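Local coordinates for vacuolar-sorting protein BRO1 (Saccharomyces cerevisiae, PDB 1ZB1), which sorts cargo proteins into multivesicular bodies and recruits the deubiquitinase DOA4 to endosomes, its Bro1 domain being the part described here, at residues 144-149 against 193-197; 212-217 against 338-343. All blocks are in the same frame, centred on the assembly; numbering follows the deposited sequence.

Contact 1 (144-149 against 193-197); sequences DYKNSI and LFVLK
Tyr145 lays its ring against the last turn and a half of helix 176-198. One ring face receives Leu193, whose CG stands 4.2 Å above the ring plane and toward its rim. Elsewhere CE1 of Tyr145 comes within 3.4 Å of Leu196 CB, and the backbone N of Lys197 lies at the ring edge, in plane. The tyrosine CG is anti to its own carbonyl carbon (chi1 -68°), which carries the ring across to the neighbouring helix. One turn on, Ile149 runs past Leu193 in the opposite direction: its CG1 is 3.7 Å from Leu193 CB, while its CD1 reaches the helix backbone, 3.5 Å from Phe194 CA. Ser148 adds its CB against Leu193 CD2. Helices 146-165 and 176-198 are successive members of the all-helical Bro1 domain, and the contact joins the start of the first to the C-terminal end of the second. Tyr145 is the N-cap residue there, and its carbonyl O accepts the helical bond from Ile149 N. At the outer edge the extended chain of Lys197 runs alongside Asp144, passing its carbonyl O, and bends only at chi4 (55°) to bring NZ to Asp144 OD2 at 2.6 Å, a salt bridge made on the anti side of the carboxylate. The same OD2 takes Lys146 NZ, likewise at 2.6 Å, so one carboxylate oxygen holds two ammonium groups and probably balances part of their charge. Farther back, Ser148 OG is hydrogen-bonded to Ala137 O, and Pro8 and Asn200 also pack on Tyr145.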
loop_
_atom_site.group_PDB
_atom_site.type_symbol
_atom_site.label_atom_id
_atom_site.label_comp_id
_atom_site.label_asym_id
_atom_site.label_seq_id
_atom_site.Cartn_x
_atom_site.Cartn_y
_atom_site.Cartn_z
ATOM N N ASP A 144 -2.240 15.613 10.455
ATOM C CA ASP A 144 -3.677 15.445 10.252
ATOM C C ASP A 144 -3.995 14.367 9.216
ATOM O O ASP A 144 -5.036 14.421 8.555
ATOM C CB ASP A 144 -4.295 16.770 9.806
ATOM C CG ASP A 144 -3.859 17.172 8.414
ATOM O OD1 ASP A 144 -2.636 17.235 8.169
ATOM O OD2 ASP A 144 -4.739 17.423 7.564
ATOM N N TYR A 145 -3.092 13.401 9.075
ATOM C CA TYR A 145 -3.264 12.297 8.132
ATOM C C TYR A 145 -3.055 12.684 6.673
ATOM O O TYR A 145 -2.888 11.818 5.822
ATOM C CB TYR A 145 -4.653 11.667 8.296
ATOM C CG TYR A 145 -4.842 10.929 9.606
ATOM C CD1 TYR A 145 -6.114 10.728 10.135
ATOM C CD2 TYR A 145 -3.749 10.430 10.314
ATOM C CE1 TYR A 145 -6.295 10.051 11.343
ATOM C CE2 TYR A 145 -3.920 9.751 11.521
ATOM C CZ TYR A 145 -5.195 9.567 12.027
ATOM O OH TYR A 145 -5.369 8.903 13.218
ATOM N N LYS A 146 -3.064 13.983 6.387
ATOM C CA LYS A 146 -2.881 14.465 5.019
ATOM C C LYS A 146 -1.671 13.834 4.312
ATOM O O LYS A 146 -1.801 13.263 3.220
ATOM C CB LYS A 146 -2.738 15.992 5.025
ATOM C CG LYS A 146 -2.431 16.599 3.665
ATOM C CD LYS A 146 -2.151 18.099 3.762
ATOM C CE LYS A 146 -3.415 18.906 4.033
ATOM N NZ LYS A 146 -4.082 18.559 5.320
ATOM N N ASN A 147 -0.503 13.942 4.934
ATOM C CA ASN A 147 0.727 13.399 4.360
ATOM C C ASN A 147 0.701 11.873 4.254
ATOM O O ASN A 147 1.099 11.305 3.236
ATOM C CB ASN A 147 1.933 13.817 5.203
ATOM C CG ASN A 147 3.235 13.254 4.668
ATOM O OD1 ASN A 147 3.853 13.834 3.774
ATOM N ND2 ASN A 147 3.646 12.103 5.195
ATOM N N SER A 148 0.246 11.218 5.313
ATOM C CA SER A 148 0.177 9.761 5.332
ATOM C C SER A 148 -0.746 9.225 4.248
ATOM O O SER A 148 -0.462 8.196 3.641
ATOM C CB SER A 148 -0.300 9.277 6.701
ATOM O OG SER A 148 0.644 9.619 7.696
ATOM N N ILE A 149 -1.856 9.920 4.010
ATOM C CA ILE A 149 -2.805 9.498 2.985
ATOM C C ILE A 149 -2.145 9.602 1.608
ATOM O O ILE A 149 -2.226 8.675 0.789
ATOM C CB ILE A 149 -4.094 10.375 3.017
ATOM C CG1 ILE A 149 -4.914 10.037 4.265
ATOM C CG2 ILE A 149 -4.930 10.142 1.756
ATOM C CD1 ILE A 149 -6.182 10.862 4.419
ATOM N N LEU A 193 -7.669 6.002 6.542
ATOM C CA LEU A 193 -7.119 7.212 7.158
ATOM C C LEU A 193 -7.950 8.444 6.786
ATOM O O LEU A 193 -8.047 9.398 7.564
ATOM C CB LEU A 193 -5.660 7.407 6.728
ATOM C CG LEU A 193 -4.559 7.108 7.760
ATOM C CD1 LEU A 193 -4.929 5.917 8.622
ATOM C CD2 LEU A 193 -3.241 6.872 7.043
ATOM N N PHE A 194 -8.559 8.417 5.604
ATOM C CA PHE A 194 -9.386 9.539 5.157
ATOM C C PHE A 194 -10.616 9.643 6.061
ATOM O O PHE A 194 -11.016 10.740 6.468
ATOM C CB PHE A 194 -9.821 9.340 3.703
ATOM C CG PHE A 194 -10.518 10.535 3.112
ATOM C CD1 PHE A 194 -9.802 11.682 2.783
ATOM C CD2 PHE A 194 -11.893 10.525 2.906
ATOM C CE1 PHE A 194 -10.446 12.805 2.254
ATOM C CE2 PHE A 194 -12.549 11.642 2.379
ATOM C CZ PHE A 194 -11.821 12.783 2.054
ATOM N N VAL A 195 -11.214 8.497 6.371
ATOM C CA VAL A 195 -12.380 8.457 7.251
ATOM C C VAL A 195 -11.994 8.998 8.629
ATOM O O VAL A 195 -12.671 9.870 9.178
ATOM C CB VAL A 195 -12.911 7.016 7.422
ATOM C CG1 VAL A 195 -13.964 6.976 8.521
ATOM C CG2 VAL A 195 -13.505 6.523 6.112
ATOM N N LEU A 196 -10.904 8.475 9.185
ATOM C CA LEU A 196 -10.432 8.910 10.494
ATOM C C LEU A 196 -10.191 10.414 10.526
ATOM O O LEU A 196 -10.414 11.068 11.548
ATOM C CB LEU A 196 -9.144 8.172 10.874
ATOM C CG LEU A 196 -9.293 6.827 11.593
ATOM C CD1 LEU A 196 -10.218 5.921 10.822
ATOM C CD2 LEU A 196 -7.923 6.176 11.754
ATOM N N LYS A 197 -9.735 10.961 9.404
ATOM C CA LYS A 197 -9.474 12.392 9.315
ATOM C C LYS A 197 -10.753 13.214 9.485
ATOM O O LYS A 197 -10.796 14.135 10.298
ATOM C CB LYS A 197 -8.826 12.735 7.974
ATOM C CG LYS A 197 -8.614 14.226 7.759
ATOM C CD LYS A 197 -7.997 14.515 6.401
ATOM C CE LYS A 197 -7.911 16.013 6.149
ATOM N NZ LYS A 197 -7.183 16.715 7.243
#

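Contact 2 (212-217 against 338-343)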
loop_
_atom_site.group_PDB
_atom_site.type_symbol
_atom_site.label_atom_id
_atom_site.label_comp_id
_atom_site.label_asym_id
_atom_site.label_seq_id
_atom_site.Cartn_x
_atom_site.Cartn_y
_atom_site.Cartn_z
ATOM N N SER A 212 -20.861 7.791 6.504
ATOM C CA SER A 212 -21.455 6.499 6.185
ATOM C C SER A 212 -20.971 5.945 4.841
ATOM O O SER A 212 -20.577 4.779 4.743
ATOM C CB SER A 212 -22.980 6.615 6.167
ATOM O OG SER A 212 -23.569 5.387 5.788
ATOM N N LYS A 213 -21.008 6.784 3.809
ATOM C CA LYS A 213 -20.584 6.374 2.470
ATOM C C LYS A 213 -19.093 6.044 2.418
ATOM O O LYS A 213 -18.694 5.053 1.807
ATOM C CB LYS A 213 -20.908 7.482 1.459
ATOM C CG LYS A 213 -22.356 7.939 1.525
ATOM C CD LYS A 213 -22.654 9.104 0.591
ATOM C CE LYS A 213 -22.831 8.640 -0.841
ATOM N NZ LYS A 213 -23.432 9.718 -1.674
ATOM N N LEU A 214 -18.276 6.882 3.051
ATOM C CA LEU A 214 -16.831 6.674 3.077
ATOM C C LEU A 214 -16.477 5.416 3.862
ATOM O O LEU A 214 -15.529 4.705 3.518
ATOM C CB LEU A 214 -16.133 7.884 3.706
ATOM C CG LEU A 214 -16.198 9.183 2.897
ATOM C CD1 LEU A 214 -15.694 10.337 3.734
ATOM C CD2 LEU A 214 -15.380 9.028 1.625
ATOM N N SER A 215 -17.240 5.152 4.921
ATOM C CA SER A 215 -17.018 3.978 5.748
ATOM C C SER A 215 -17.358 2.729 4.961
ATOM O O SER A 215 -16.669 1.721 5.066
ATOM C CB SER A 215 -17.878 4.038 7.013
ATOM O OG SER A 215 -17.389 5.017 7.910
ATOM N N ARG A 216 -18.418 2.794 4.163
ATOM C CA ARG A 216 -18.807 1.639 3.375
ATOM C C ARG A 216 -17.695 1.297 2.396
ATOM O O ARG A 216 -17.389 0.126 2.176
ATOM C CB ARG A 216 -20.102 1.901 2.606
ATOM C CG ARG A 216 -20.611 0.665 1.889
ATOM C CD ARG A 216 -20.910 -0.452 2.887
ATOM N NE ARG A 216 -20.927 -1.776 2.271
ATOM C CZ ARG A 216 -21.761 -2.149 1.305
ATOM N NH1 ARG A 216 -22.661 -1.295 0.830
ATOM N NH2 ARG A 216 -21.693 -3.379 0.813
ATOM N N ALA A 217 -17.088 2.324 1.812
ATOM C CA ALA A 217 -16.007 2.106 0.861
ATOM C C ALA A 217 -14.815 1.439 1.555
ATOM O O ALA A 217 -14.179 0.551 0.985
ATOM C CB ALA A 217 -15.589 3.434 0.223
ATOM N N ILE A 338 -26.781 1.992 1.188
ATOM C CA ILE A 338 -25.637 2.857 1.454
ATOM C C ILE A 338 -24.707 2.771 0.252
ATOM O O ILE A 338 -24.168 1.707 -0.047
ATOM C CB ILE A 338 -24.864 2.409 2.709
ATOM C CG1 ILE A 338 -25.809 2.348 3.911
ATOM C CG2 ILE A 338 -23.725 3.381 2.988
ATOM C CD1 ILE A 338 -25.152 1.866 5.190
ATOM N N LYS A 339 -24.523 3.896 -0.429
ATOM C CA LYS A 339 -23.679 3.958 -1.618
ATOM C C LYS A 339 -22.241 4.370 -1.296
ATOM O O LYS A 339 -21.963 5.529 -0.982
ATOM C CB LYS A 339 -24.305 4.932 -2.613
ATOM C CG LYS A 339 -25.774 4.632 -2.880
ATOM C CD LYS A 339 -26.485 5.810 -3.517
ATOM C CE LYS A 339 -27.983 5.559 -3.607
ATOM N NZ LYS A 339 -28.722 6.747 -4.122
ATOM N N ALA A 340 -21.332 3.405 -1.388
ATOM C CA ALA A 340 -19.917 3.621 -1.094
ATOM C C ALA A 340 -19.265 4.759 -1.877
ATOM O O ALA A 340 -19.572 4.981 -3.049
ATOM C CB ALA A 340 -19.142 2.326 -1.327
ATOM N N LEU A 341 -18.359 5.473 -1.214
ATOM C CA LEU A 341 -17.636 6.579 -1.830
ATOM C C LEU A 341 -16.125 6.397 -1.644
ATOM O O LEU A 341 -15.606 6.562 -0.539
ATOM C CB LEU A 341 -18.070 7.910 -1.213
ATOM C CG LEU A 341 -17.384 9.159 -1.779
ATOM C CD1 LEU A 341 -17.755 9.319 -3.239
ATOM C CD2 LEU A 341 -17.792 10.393 -0.987
ATOM N N ASP A 342 -15.436 6.050 -2.730
ATOM C CA ASP A 342 -13.982 5.848 -2.739
ATOM C C ASP A 342 -13.315 7.218 -2.908
ATOM O O ASP A 342 -13.439 7.837 -3.963
ATOM C CB ASP A 342 -13.601 4.950 -3.919
ATOM C CG ASP A 342 -12.164 4.454 -3.852
ATOM O OD1 ASP A 342 -11.311 5.123 -3.232
ATOM O OD2 ASP A 342 -11.890 3.389 -4.436
ATOM N N ALA A 343 -12.599 7.682 -1.888
ATOM C CA ALA A 343 -11.955 8.996 -1.941
ATOM C C ALA A 343 -10.498 9.016 -2.418
ATOM O O ALA A 343 -9.887 10.082 -2.496
ATOM C CB ALA A 343 -12.042 9.660 -0.570
#
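Ala217 meets Ala340, and Leu214 meets Leu341, at the apolar centre, where helix 208-230 is crossed by the extended segment 338-343, part of the connection between helices 303-322 and 349-371 of the Bro1 domain. Ala217 CB sits 4.0 Å from Ala340 CB and also approaches the Leu341-Asp342 peptide, 3.2 Å from Leu341 O. Leu214 starts out away from the segment, yet its CD2 branch swings back and lies beside Leu341, both side chains pointing the same way with their CD2 atoms 3.8 Å apart; the same methyl meets Ala343 CB. Toward the other end, Ile338 rests its branch methyl CG2, anti to the backbone N, against Ser212 OG and Arg216 CB. Ile338 and Arg216 also touch Ser259 of helix 242-269, so this end of the segment reaches a third element of the fold. On the more exposed flank the aliphatic part of Lys213 follows the segment, its CB, CG and CE gathered round Lys339 O. That carbonyl is buried here without a hydrogen-bonding partner in the model. Arg216 bends at chi2 (61°) and turns the edge of its guanidinium to Ile338 O, with NH1 at 3.5 Å. At the far end Asp342 OD1 bonds to His187, and Gln191 OE1 accepts from Ala343 N, tying the segment to helix 176-198 as well. The backbones are joined by Leu341 N donating to Lys213 O (3.1 Å), from above the carbonyl plane; Ala217 N reaches this same oxygen from the opposite face.

In the fold
Both segments of contact 1 precede those of contact 2 in the chain. The centres of the two contacts are about 16 Å apart, and they are connected through helix 176-198, which is followed directly by helix 208-230. Phe194 is shared by the two: the part of its ring turned away from contact 1 packs on contact 2, with CD2 3.6 Å from Ala343 CB and CE2 3.7 Å from Leu214 CD1. Beside it Val195, which takes no part in contact 1, turns to helix 208-230, its CG2 3.8 Å from Leu214 O. Three consecutive helices and the 338-343 segment are thereby packed in succession within one Bro1 domain, the region that may bind SNF7.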